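BSU-2 beta-lactamase (Bacillus subtilis, PDB 6W5E) is a class D beta-lactamase that hydrolyses the beta-lactam ring of antibiotics such as penicillins. Local coordinates at residues H31-V34 with S35-N38. Residues are numbered along the deposited sequence; the frame is centred on the assembly and turned at random. Where two conformers were deposited one is given.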
loop_
_atom_site.group_PDB
_atom_site.type_symbol
_atom_site.label_atom_id
_atom_site.label_comp_id
_atom_site.label_asym_id
_atom_site.label_seq_id
_atom_site.Cartn_x
_atom_site.Cartn_y
_atom_site.Cartn_z
ATOM N N HIS A 31 -14.129 17.395 -13.117
ATOM C CA HIS A 31 -12.888 17.097 -12.418
ATOM C C HIS A 31 -13.028 17.411 -10.935
ATOM O O HIS A 31 -13.440 18.517 -10.566
ATOM C CB HIS A 31 -11.739 17.908 -13.013
ATOM C CG HIS A 31 -10.415 17.599 -12.398
ATOM N ND1 HIS A 31 -9.536 16.688 -12.941
ATOM C CD2 HIS A 31 -9.825 18.068 -11.274
ATOM C CE1 HIS A 31 -8.460 16.612 -12.180
ATOM N NE2 HIS A 31 -8.613 17.435 -11.157
ATOM N N LEU A 32 -12.667 16.445 -10.088
ATOM C CA LEU A 32 -12.784 16.622 -8.646
ATOM C C LEU A 32 -11.708 17.568 -8.133
ATOM O O LEU A 32 -10.508 17.313 -8.291
ATOM C CB LEU A 32 -12.674 15.283 -7.927
ATOM C CG LEU A 32 -12.555 15.395 -6.404
ATOM C CD1 LEU A 32 -13.860 15.889 -5.807
ATOM C CD2 LEU A 32 -12.177 14.056 -5.800
ATOM N N ASN A 33 -12.153 18.662 -7.626
ATOM C CA ASN A 33 -11.264 19.629 -6.921
ATOM C C ASN A 33 -11.133 19.202 -5.345
ATOM O O ASN A 33 -12.075 19.329 -4.469
ATOM C CB ASN A 33 -11.897 21.010 -7.004
ATOM C CG ASN A 33 -11.089 22.087 -6.328
ATOM O OD1 ASN A 33 -10.242 21.832 -5.536
ATOM N ND2 ASN A 33 -11.384 23.324 -6.661
ATOM N N VAL A 34 -9.944 18.718 -4.999
ATOM C CA VAL A 34 -9.793 18.132 -3.669
ATOM C C VAL A 34 -9.822 19.172 -2.565
ATOM O O VAL A 34 -10.027 18.822 -1.398
ATOM C CB VAL A 34 -8.563 17.209 -3.561
ATOM C CG1 VAL A 34 -8.614 16.143 -4.634
ATOM C CG2 VAL A 34 -7.269 18.018 -3.618
ATOM N N SER A 35 -9.634 20.445 -2.896
ATOM C CA SER A 35 -9.686 21.486 -1.880
ATOM C C SER A 35 -11.102 21.764 -1.402
ATOM O O SER A 35 -11.275 22.527 -0.449
ATOM C CB SER A 35 -9.029 22.763 -2.406
ATOM O OG SER A 35 -9.875 23.397 -3.343
ATOM N N LYS A 36 -12.110 21.150 -2.017
ATOM C CA LYS A 36 -13.503 21.390 -1.663
ATOM C C LYS A 36 -14.129 20.264 -0.847
ATOM O O LYS A 36 -15.303 20.376 -0.481
ATOM C CB LYS A 36 -14.328 21.623 -2.931
ATOM C CG LYS A 36 -13.950 22.880 -3.692
ATOM C CD LYS A 36 -15.168 23.749 -3.960
ATOM C CE LYS A 36 -14.802 24.982 -4.777
ATOM N NZ LYS A 36 -15.411 24.937 -6.142
ATOM N N MET A 37 -13.388 19.205 -0.531
ATOM C CA MET A 37 -13.970 17.992 0.028
ATOM C C MET A 37 -14.146 18.074 1.542
ATOM O O MET A 37 -13.547 18.901 2.230
ATOM C CB MET A 37 -13.087 16.779 -0.246
ATOM C CG MET A 37 -12.684 16.576 -1.673
ATOM S SD MET A 37 -11.446 15.267 -1.722
ATOM C CE MET A 37 -12.348 13.871 -1.049
ATOM N N ASN A 38 -14.949 17.147 2.061
ATOM C CA ASN A 38 -15.048 16.902 3.494
ATOM C C ASN A 38 -15.316 15.419 3.699
ATOM O O ASN A 38 -16.165 14.849 3.012
ATOM C CB ASN A 38 -16.193 17.715 4.103
ATOM C CG ASN A 38 -16.194 17.658 5.609
ATOM O OD1 ASN A 38 -16.649 16.681 6.203
ATOM N ND2 ASN A 38 -15.684 18.717 6.242
#
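An Asx turn at Asn33, in which the side chain of Asn33 reaches forward to Ser35, opens a short 3-10 turn in the N-terminal lead-in to the antiparallel sheet of this penicillin-binding-protein-like fold. The evidence is a pair of hydrogen bonds to one oxygen: Asn33 OD1 accepts from Ser35 N at 3.0 Å and from Ser35 OG at 2.7 Å. Both donors come from the same face of the amide plane, each tilted from it. With Asn33 CG opposite the backbone nitrogen (chi1 -180°), the amide extends forward alongside Ser35, whose OG sits between its own N and carbonyl carbon and therefore turns back to the same acceptor. Asn33 was modelled in two conformers, so this two-donor grip is established for one of them.

The backbone closes the turn. Lys36 N donates to Asn33 O at 3.1 Å with a nearly straight N-H...O angle of 162°, approaching from above the carbonyl plane. A weak bond of 3.5 Å from Met37 N to Val34 O continues the i to i+3 pattern by one residue. The Lys36 and Asn33 side chains slant past each other, the nearest point being Lys36 CG at 3.9 Å from Asn33 ND2.

Leu32, Val34 and Met37 form the apolar side, and all three touch Leu52 of strand 48-54; Val34 also meets Phe61 of edge strand 59-63. The turn thus lays a hydrophobic underside on the sheet and leaves Ser35 and Lys36 exposed. Val34 and Met37 run side by side. Met37 CG meets Val34 O at 3.5 Å, while its sulfur SD packs 3.9 Å from Val34 CB and 4.3 Å from Leu32 CD2.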